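Side-chain contacts in uncharacterized protein (Legionella longbeachae NSW150, PDB 4JZA), which probably removes a phosphate group from phosphoinositide lipids, an activity through which Legionella may alter the lipid metabolism of its host: residues A46-V49 / D50-H53; E133-A136 / L137-E140; P169-D172 / Q173-D176. One frame throughout, in Å; residues are numbered along the deposited sequence.

Interaction 1 (A46-V49 / D50-H53); sequences ARRV and DSLH
Ala46 begins the exchange through its backbone: its O takes the N-H of Asp50 at 2.9 Å, the first of four successive i to i+4 bonds in which Arg47, Arg48 and Val49 pair with Ser51, Leu52 and His53. Arg47 adds little beyond its carbonyl, against which Ser51 CB rests, since its side chain leads off to a salt bridge with Glu617. Arg48 carries most of the side-chain contact. The chain bends at chi2 (96°), bringing the guanidinium back beside the next turn, with NH1 4.1 Å from Ser51 CB near the group's plane while Leu52 CG lies over one face, displaced toward the rim. NH2 and Leu52 CD2 are likewise 4.1 Å apart. Leu52 thus lays an apolar cover on one face of a buried guanidinium whose NH1 pairs with Glu133 and Pro614 O and whose NE bonds Asp653 O. At Val49 the bond from His53 N to the carbonyl O, 3.0 Å long, runs almost straight on from the C=O. The Val49 side chain touches Phe105, Lys85 and Thr88. Helix 41-62 thus packs on helix 74-87 through His53 and Val49, and on helix 95-116 through Arg48, Val49 and Leu52.

Interaction 2 (E133-A136 / L137-E140); sequences EQYA and LMGE
Tyr135 and Met138, the latter a selenomethionine, send their side chains the same way from one flank of helix 122-140, and there the packing is close. The selenium sits 5.3 Å from the centroid of the Tyr135 ring and oblique to it, a Met-aromatic contact. The terminal methyl makes the nearest approach: Met138 CE is 3.6 Å from Tyr135 CD2 and 3.9 Å from Tyr135 CE2. A turn at chi3 (70°), after an extended run through CG, folds that methyl back to the ring. Leu321 and Val324 of helix 315-325 close over this pair, and His342 meets the tyrosine ring. On another flank Leu137 lies against the preceding turn, with Leu137 CD1 4.2 Å from Glu133 CG.

Toward the end of the helix the contact becomes looser. The bonds from Leu137 N to Glu133 O and from Met138 N to Gln134 O are each 2.9 Å, but the one from Glu140 N to Ala136 O has stretched to 3.3 Å and is weak. Glu140 is exposed and poorly ordered, and Gly139 beside it brings no side chain.

Chemically, the division is between apolar grip and directed polarity. Selenium, methyl and ring can pack without a strict angle, whereas the tyrosine hydroxyl is tied to Gln317 and the Glu133 carboxylate is buried among Arg48, Ser51 and Arg341, where the two arginines would favour its ionised form.

Interaction 3 (P169-D172 / Q173-D176); sequences PYYD and QLLD
Tyr171 lays one face of its ring over Leu174 CB, which stands 4.0 Å from the ring centroid and 14° off the normal, displaced toward the rim, a CH-pi contact. The two side chains cross at about a right angle, and Gln173 CB meets the ring at its edge, 3.9 Å from Tyr171 CD2. This position follows from chi1 (51°), which sets CG between the backbone N and the carbonyl carbon and brings the ring back against the first turn. The hydroxyl reaches further, to Pro346 O and Arg393, so the ring is held at both ends.

Tyr170 points to the other flank. Its CB packs 3.8 Å from Leu175 CD2, and Leu175 CD1 approaches the ring obliquely, 4.0 Å from Tyr170 CD1. In the backbone Leu175 N donates to Tyr171 O in the carbonyl plane at 3.1 Å, followed by Asp176 N to Asp172 O at 2.9 Å. The carboxylates of Asp172 and Asp176 remain well separated, and the negative charge of Asp172 in the first turn would probably interact favourably with the helix dipole. With Tyr171 at the N-cap, the meeting of Tyr170 (N') and Leu175 (N4) is a hydrophobic staple at the helix start.

In the fold
From the N terminus the three contacts come in series, and none nests within or crosses another. Each joins two adjoining segments of four residues, so none closes a long loop: interactions 1 and 2 are turns inside helices 41-62 and 122-140, whereas interaction 3 marks the passage from strand 159-166 of the mixed sheet into helix 172-183. Interactions 1 and 2 meet directly, since Glu133 OE1 lies 2.6 Å from Ser51 OG, a probable hydrogen bond, and 2.9 Å from Arg48 NH1 in a salt bridge, tying the two helices together. Interaction 3 stands apart nearer the surface, its nearest atoms about 7 Å from interaction 2 and about 18 Å from interaction 1.

Interaction 1 (A46-V49 / D50-H53)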
ATOM      1  N   ALA A  46       9.945  16.220   1.861  1.00 43.13           N
ATOM      2  CA  ALA A  46       9.790  16.186   3.298  1.00 42.76           C
ATOM      3  C   ALA A  46       8.538  15.400   3.723  1.00 44.00           C
ATOM      4  O   ALA A  46       8.535  14.747   4.754  1.00 46.17           O
ATOM      5  CB  ALA A  46       9.710  17.610   3.831  1.00 42.25           C
ATOM      6  N   ARG A  47       7.454  15.481   2.954  1.00 46.64           N
ATOM      7  CA  ARG A  47       6.228  14.794   3.370  1.00 45.12           C
ATOM      8  C   ARG A  47       6.470  13.324   3.317  1.00 40.48           C
ATOM      9  O   ARG A  47       6.051  12.627   4.230  1.00 42.20           O
ATOM     10  CB  ARG A  47       4.959  15.159   2.566  1.00 43.38           C
ATOM     11  CG  ARG A  47       4.461  16.572   2.759  1.00 43.78           C
ATOM     12  CD  ARG A  47       3.219  16.860   1.897  1.00 46.25           C
ATOM     13  NE  ARG A  47       2.094  16.704   2.801  1.00 54.00           N
ATOM     14  CZ  ARG A  47       0.991  15.985   2.587  1.00 54.12           C
ATOM     15  NH1 ARG A  47       0.715  15.365   1.436  1.00 52.00           N
ATOM     16  NH2 ARG A  47       0.114  15.914   3.557  1.00 56.59           N
ATOM     17  N   ARG A  48       7.174  12.861   2.292  1.00 38.43           N
ATOM     18  CA  ARG A  48       7.372  11.413   2.115  1.00 38.74           C
ATOM     19  C   ARG A  48       8.338  10.870   3.141  1.00 37.71           C
ATOM     20  O   ARG A  48       8.097   9.816   3.709  1.00 38.47           O
ATOM     21  CB  ARG A  48       7.887  11.072   0.724  1.00 38.74           C
ATOM     22  CG  ARG A  48       7.629   9.640   0.304  1.00 37.64           C
ATOM     23  CD  ARG A  48       6.375   9.533  -0.524  1.00 39.62           C
ATOM     24  NE  ARG A  48       5.927   8.173  -0.600  1.00 38.40           N
ATOM     25  CZ  ARG A  48       5.280   7.557   0.365  1.00 41.06           C
ATOM     26  NH1 ARG A  48       4.965   8.212   1.458  1.00 44.35           N
ATOM     27  NH2 ARG A  48       4.934   6.282   0.241  1.00 42.22           N
ATOM     28  N   VAL A  49       9.423  11.585   3.371  1.00 36.44           N
ATOM     29  CA  VAL A  49      10.319  11.203   4.432  1.00 37.51           C
ATOM     30  C   VAL A  49       9.549  11.083   5.740  1.00 39.57           C
ATOM     31  O   VAL A  49       9.616  10.050   6.414  1.00 39.31           O
ATOM     32  CB  VAL A  49      11.495  12.189   4.610  1.00 37.54           C
ATOM     33  CG1 VAL A  49      12.275  11.873   5.873  1.00 37.67           C
ATOM     34  CG2 VAL A  49      12.453  12.103   3.438  1.00 35.97           C
ATOM     35  N   ASP A  50       8.811  12.129   6.085  1.00 42.64           N
ATOM     36  CA  ASP A  50       8.121  12.195   7.366  1.00 45.79           C
ATOM     37  C   ASP A  50       7.119  11.071   7.480  1.00 41.72           C
ATOM     38  O   ASP A  50       7.038  10.398   8.486  1.00 48.53           O
ATOM     39  CB  ASP A  50       7.469  13.581   7.534  1.00 51.35           C
ATOM     40  CG  ASP A  50       6.659  13.737   8.844  1.00 55.89           C
ATOM     41  OD1 ASP A  50       7.199  13.675   9.973  1.00 66.41           O
ATOM     42  OD2 ASP A  50       5.456  13.973   8.738  1.00 58.29           O
ATOM     43  N   SER A  51       6.385  10.808   6.433  1.00 40.71           N
ATOM     44  CA  SER A  51       5.360   9.762   6.514  1.00 39.92           C
ATOM     45  C   SER A  51       5.943   8.370   6.722  1.00 37.97           C
ATOM     46  O   SER A  51       5.340   7.555   7.402  1.00 40.25           O
ATOM     47  CB  SER A  51       4.485   9.769   5.254  1.00 39.01           C
ATOM     48  OG  SER A  51       3.322   9.011   5.445  1.00 38.49           O
ATOM     49  N   LEU A  52       7.080   8.092   6.097  1.00 35.84           N
ATOM     50  CA  LEU A  52       7.707   6.787   6.210  1.00 36.21           C
ATOM     51  C   LEU A  52       8.367   6.602   7.571  1.00 36.55           C
ATOM     52  O   LEU A  52       8.439   5.476   8.120  1.00 36.69           O
ATOM     53  CB  LEU A  52       8.719   6.565   5.069  1.00 35.42           C
ATOM     54  CG  LEU A  52       8.102   6.437   3.679  1.00 36.47           C
ATOM     55  CD1 LEU A  52       9.198   6.305   2.659  1.00 36.19           C
ATOM     56  CD2 LEU A  52       7.152   5.259   3.548  1.00 37.18           C
ATOM     57  N   HIS A  53       8.887   7.705   8.081  1.00 36.31           N
ATOM     58  CA  HIS A  53       9.404   7.764   9.435  1.00 37.69           C
ATOM     59  C   HIS A  53       8.241   7.372  10.328  1.00 38.15           C
ATOM     60  O   HIS A  53       8.322   6.346  10.998  1.00 34.79           O
ATOM     61  CB  HIS A  53       9.964   9.178   9.707  1.00 40.03           C
ATOM     62  CG  HIS A  53      10.437   9.397  11.084  1.00 41.06           C
ATOM     63  ND1 HIS A  53       9.626   9.900  12.068  1.00 48.12           N
ATOM     64  CD2 HIS A  53      11.629   9.160  11.663  1.00 45.67           C
ATOM     65  CE1 HIS A  53      10.302   9.979  13.202  1.00 48.97           C
ATOM     66  NE2 HIS A  53      11.535   9.569  12.971  1.00 47.11           N
TER

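Interaction 2 (E133-A136 / L137-E140)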
ATOM      1  N   GLU A 133       2.568   2.054   6.718  1.00 36.77           N
ATOM      2  CA  GLU A 133       2.185   3.426   6.431  1.00 39.19           C
ATOM      3  C   GLU A 133       0.678   3.553   6.169  1.00 38.58           C
ATOM      4  O   GLU A 133       0.054   4.508   6.583  1.00 39.98           O
ATOM      5  CB  GLU A 133       2.939   3.942   5.220  1.00 43.21           C
ATOM      6  CG  GLU A 133       2.781   5.444   5.042  1.00 46.64           C
ATOM      7  CD  GLU A 133       3.143   5.952   3.653  1.00 47.79           C
ATOM      8  OE1 GLU A 133       3.369   7.166   3.600  1.00 46.43           O
ATOM      9  OE2 GLU A 133       3.198   5.185   2.647  1.00 44.88           O
ATOM     10  N   GLN A 134       0.104   2.590   5.464  1.00 35.99           N
ATOM     11  CA  GLN A 134      -1.300   2.618   5.135  1.00 34.38           C
ATOM     12  C   GLN A 134      -2.175   2.590   6.364  1.00 32.93           C
ATOM     13  O   GLN A 134      -3.078   3.381   6.482  1.00 32.10           O
ATOM     14  CB  GLN A 134      -1.617   1.389   4.287  1.00 38.18           C
ATOM     15  CG  GLN A 134      -0.994   1.351   2.887  1.00 38.89           C
ATOM     16  CD  GLN A 134      -1.290   0.039   2.220  1.00 43.62           C
ATOM     17  OE1 GLN A 134      -2.108  -0.646   2.653  1.00 54.27           O
ATOM     18  NE2 GLN A 134      -0.732  -0.260   1.169  1.00 46.30           N
ATOM     19  N   TYR A 135      -1.900   1.648   7.271  1.00 35.24           N
ATOM     20  CA  TYR A 135      -2.610   1.550   8.551  1.00 35.63           C
ATOM     21  C   TYR A 135      -2.309   2.794   9.413  1.00 36.72           C
ATOM     22  O   TYR A 135      -3.232   3.309  10.053  1.00 35.99           O
ATOM     23  CB  TYR A 135      -2.300   0.261   9.310  1.00 35.26           C
ATOM     24  CG  TYR A 135      -3.058  -0.915   8.798  1.00 35.34           C
ATOM     25  CD1 TYR A 135      -2.550  -1.691   7.794  1.00 36.82           C
ATOM     26  CD2 TYR A 135      -4.267  -1.286   9.350  1.00 36.29           C
ATOM     27  CE1 TYR A 135      -3.243  -2.775   7.306  1.00 36.92           C
ATOM     28  CE2 TYR A 135      -4.973  -2.370   8.875  1.00 34.61           C
ATOM     29  CZ  TYR A 135      -4.446  -3.091   7.843  1.00 36.65           C
ATOM     30  OH  TYR A 135      -5.107  -4.152   7.333  1.00 41.22           O
ATOM     31  N   ALA A 136      -1.093   3.328   9.402  1.00 33.57           N
ATOM     32  CA  ALA A 136      -0.894   4.609  10.132  1.00 37.28           C
ATOM     33  C   ALA A 136      -1.812   5.706   9.629  1.00 38.52           C
ATOM     34  O   ALA A 136      -2.328   6.510  10.430  1.00 34.43           O
ATOM     35  CB  ALA A 136       0.549   5.144  10.057  1.00 37.47           C
ATOM     36  N   LEU A 137      -1.993   5.740   8.298  1.00 39.09           N
ATOM     37  CA  LEU A 137      -2.858   6.736   7.667  1.00 39.12           C
ATOM     38  C   LEU A 137      -4.360   6.509   7.949  1.00 42.11           C
ATOM     39  O   LEU A 137      -5.096   7.488   8.133  1.00 42.66           O
ATOM     40  CB  LEU A 137      -2.622   6.792   6.160  1.00 38.38           C
ATOM     41  CG  LEU A 137      -1.263   7.320   5.729  1.00 39.03           C
ATOM     42  CD1 LEU A 137      -1.071   7.035   4.239  1.00 41.12           C
ATOM     43  CD2 LEU A 137      -1.068   8.809   6.036  1.00 39.22           C
HETATM   44  N   MSE A 138      -4.807   5.247   7.944  1.00 40.55           N
HETATM   45  CA  MSE A 138      -6.182   4.937   8.273  1.00 41.58           C
HETATM   46  C   MSE A 138      -6.509   5.472   9.648  1.00 44.99           C
HETATM   47  O   MSE A 138      -7.513   6.163   9.862  1.00 42.82           O
HETATM   48  CB  MSE A 138      -6.318   3.439   8.256  1.00 42.58           C
HETATM   49  CG  MSE A 138      -7.768   3.072   8.282  1.00 45.04           C
HETATM   50 SE   MSE A 138      -8.011   1.149   8.137  0.92 50.92          SE
HETATM   51  CE  MSE A 138      -7.328   0.524   9.887  1.00 44.17           C
ATOM     52  N   GLY A 139      -5.622   5.190  10.593  1.00 49.99           N
ATOM     53  CA  GLY A 139      -5.797   5.588  11.993  1.00 51.95           C
ATOM     54  C   GLY A 139      -5.926   7.090  12.164  1.00 53.06           C
ATOM     55  O   GLY A 139      -6.689   7.545  12.983  1.00 54.48           O
ATOM     56  N   GLU A 140      -5.217   7.839  11.339  1.00 52.52           N
ATOM     57  CA  GLU A 140      -5.088   9.264  11.474  1.00 54.35           C
ATOM     58  C   GLU A 140      -6.311   9.959  10.888  1.00 52.21           C
ATOM     59  O   GLU A 140      -6.632  11.052  11.298  1.00 51.61           O
ATOM     60  CB  GLU A 140      -3.849   9.729  10.705  1.00 63.29           C
ATOM     61  CG  GLU A 140      -2.963  10.762  11.395  1.00 79.71           C
ATOM     62  CD  GLU A 140      -1.745  11.187  10.531  1.00 98.61           C
ATOM     63  OE1 GLU A 140      -1.914  11.527   9.330  1.00 98.63           O
ATOM     64  OE2 GLU A 140      -0.593  11.189  11.037  1.00113.15           O
TER

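Interaction 3 (P169-D172 / Q173-D176)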
ATOM      1  N   PRO A 169     -16.185   5.382   5.045  1.00 36.48           N
ATOM      2  CA  PRO A 169     -16.399   4.216   4.212  1.00 35.01           C
ATOM      3  C   PRO A 169     -16.956   3.011   4.939  1.00 39.06           C
ATOM      4  O   PRO A 169     -17.261   2.009   4.292  1.00 37.59           O
ATOM      5  CB  PRO A 169     -15.010   3.907   3.746  1.00 34.08           C
ATOM      6  CG  PRO A 169     -14.142   4.325   4.891  1.00 33.92           C
ATOM      7  CD  PRO A 169     -14.769   5.532   5.426  1.00 34.96           C
ATOM      8  N   TYR A 170     -17.040   3.073   6.272  1.00 43.72           N
ATOM      9  CA  TYR A 170     -17.587   1.957   7.064  1.00 44.84           C
ATOM     10  C   TYR A 170     -19.098   1.796   6.906  1.00 48.03           C
ATOM     11  O   TYR A 170     -19.783   2.719   6.535  1.00 50.96           O
ATOM     12  CB  TYR A 170     -17.238   2.097   8.543  1.00 45.22           C
ATOM     13  CG  TYR A 170     -17.521   3.450   9.112  1.00 42.24           C
ATOM     14  CD1 TYR A 170     -18.787   3.811   9.474  1.00 42.42           C
ATOM     15  CD2 TYR A 170     -16.492   4.350   9.322  1.00 41.77           C
ATOM     16  CE1 TYR A 170     -19.045   5.069  10.015  1.00 43.79           C
ATOM     17  CE2 TYR A 170     -16.728   5.597   9.841  1.00 41.05           C
ATOM     18  CZ  TYR A 170     -18.009   5.954  10.187  1.00 42.92           C
ATOM     19  OH  TYR A 170     -18.231   7.195  10.699  1.00 42.59           O
ATOM     20  N   TYR A 171     -19.577   0.594   7.185  1.00 48.04           N
ATOM     21  CA  TYR A 171     -20.979   0.246   7.173  1.00 44.57           C
ATOM     22  C   TYR A 171     -21.216  -0.690   8.370  1.00 47.69           C
ATOM     23  O   TYR A 171     -20.267  -1.294   8.900  1.00 47.01           O
ATOM     24  CB  TYR A 171     -21.347  -0.414   5.842  1.00 43.58           C
ATOM     25  CG  TYR A 171     -20.457  -1.543   5.422  1.00 45.12           C
ATOM     26  CD1 TYR A 171     -19.256  -1.288   4.804  1.00 43.22           C
ATOM     27  CD2 TYR A 171     -20.802  -2.892   5.647  1.00 45.61           C
ATOM     28  CE1 TYR A 171     -18.418  -2.313   4.411  1.00 42.33           C
ATOM     29  CE2 TYR A 171     -19.937  -3.929   5.248  1.00 43.29           C
ATOM     30  CZ  TYR A 171     -18.754  -3.612   4.630  1.00 41.89           C
ATOM     31  OH  TYR A 171     -17.855  -4.552   4.214  1.00 44.25           O
ATOM     32  N   ASP A 172     -22.464  -0.787   8.811  1.00 51.16           N
ATOM     33  CA  ASP A 172     -22.793  -1.438  10.098  1.00 53.47           C
ATOM     34  C   ASP A 172     -22.240  -2.868  10.258  1.00 51.94           C
ATOM     35  O   ASP A 172     -21.663  -3.212  11.308  1.00 49.26           O
ATOM     36  CB  ASP A 172     -24.309  -1.471  10.298  1.00 57.40           C
ATOM     37  CG  ASP A 172     -24.899  -0.096  10.603  1.00 61.48           C
ATOM     38  OD1 ASP A 172     -24.143   0.887  10.811  1.00 61.88           O
ATOM     39  OD2 ASP A 172     -26.151  -0.012  10.619  1.00 64.56           O
ATOM     40  N   GLN A 173     -22.407  -3.695   9.224  1.00 46.85           N
ATOM     41  CA  GLN A 173     -21.882  -5.041   9.273  1.00 45.61           C
ATOM     42  C   GLN A 173     -20.406  -5.037   9.670  1.00 43.91           C
ATOM     43  O   GLN A 173     -19.988  -5.741  10.579  1.00 45.34           O
ATOM     44  CB  GLN A 173     -22.117  -5.803   7.966  1.00 46.24           C
ATOM     45  CG  GLN A 173     -21.618  -7.213   8.143  1.00 51.52           C
ATOM     46  CD  GLN A 173     -21.902  -8.200   7.018  1.00 57.07           C
ATOM     47  OE1 GLN A 173     -21.917  -9.328   7.240  1.00 56.07           O
ATOM     48  NE2 GLN A 173     -22.008  -7.812   5.861  1.00 54.21           N
ATOM     49  N   LEU A 174     -19.615  -4.216   9.007  1.00 45.68           N
ATOM     50  CA  LEU A 174     -18.195  -4.201   9.258  1.00 46.57           C
ATOM     51  C   LEU A 174     -17.929  -3.725  10.659  1.00 46.15           C
ATOM     52  O   LEU A 174     -17.028  -4.227  11.329  1.00 47.56           O
ATOM     53  CB  LEU A 174     -17.450  -3.295   8.272  1.00 50.92           C
ATOM     54  CG  LEU A 174     -15.914  -3.316   8.481  1.00 51.64           C
ATOM     55  CD1 LEU A 174     -15.303  -4.464   7.709  1.00 52.37           C
ATOM     56  CD2 LEU A 174     -15.263  -2.020   8.061  1.00 54.25           C
ATOM     57  N   LEU A 175     -18.676  -2.736  11.111  1.00 46.47           N
ATOM     58  CA  LEU A 175     -18.450  -2.237  12.480  1.00 47.11           C
ATOM     59  C   LEU A 175     -18.664  -3.346  13.482  1.00 47.92           C
ATOM     60  O   LEU A 175     -17.918  -3.427  14.470  1.00 45.57           O
ATOM     61  CB  LEU A 175     -19.360  -1.044  12.819  1.00 44.88           C
ATOM     62  CG  LEU A 175     -19.161   0.179  11.938  1.00 44.72           C
ATOM     63  CD1 LEU A 175     -20.001   1.333  12.411  1.00 43.64           C
ATOM     64  CD2 LEU A 175     -17.702   0.578  11.973  1.00 45.05           C
ATOM     65  N   ASP A 176     -19.664  -4.199  13.217  1.00 48.40           N
ATOM     66  CA  ASP A 176     -19.975  -5.313  14.100  1.00 51.35           C
ATOM     67  C   ASP A 176     -18.871  -6.334  14.100  1.00 51.30           C
ATOM     68  O   ASP A 176     -18.437  -6.803  15.164  1.00 54.75           O
ATOM     69  CB  ASP A 176     -21.281  -5.997  13.688  1.00 55.92           C
ATOM     70  CG  ASP A 176     -22.503  -5.122  13.935  1.00 59.56           C
ATOM     71  OD1 ASP A 176     -22.480  -4.218  14.831  1.00 59.60           O
ATOM     72  OD2 ASP A 176     -23.481  -5.337  13.192  1.00 60.70           O
TER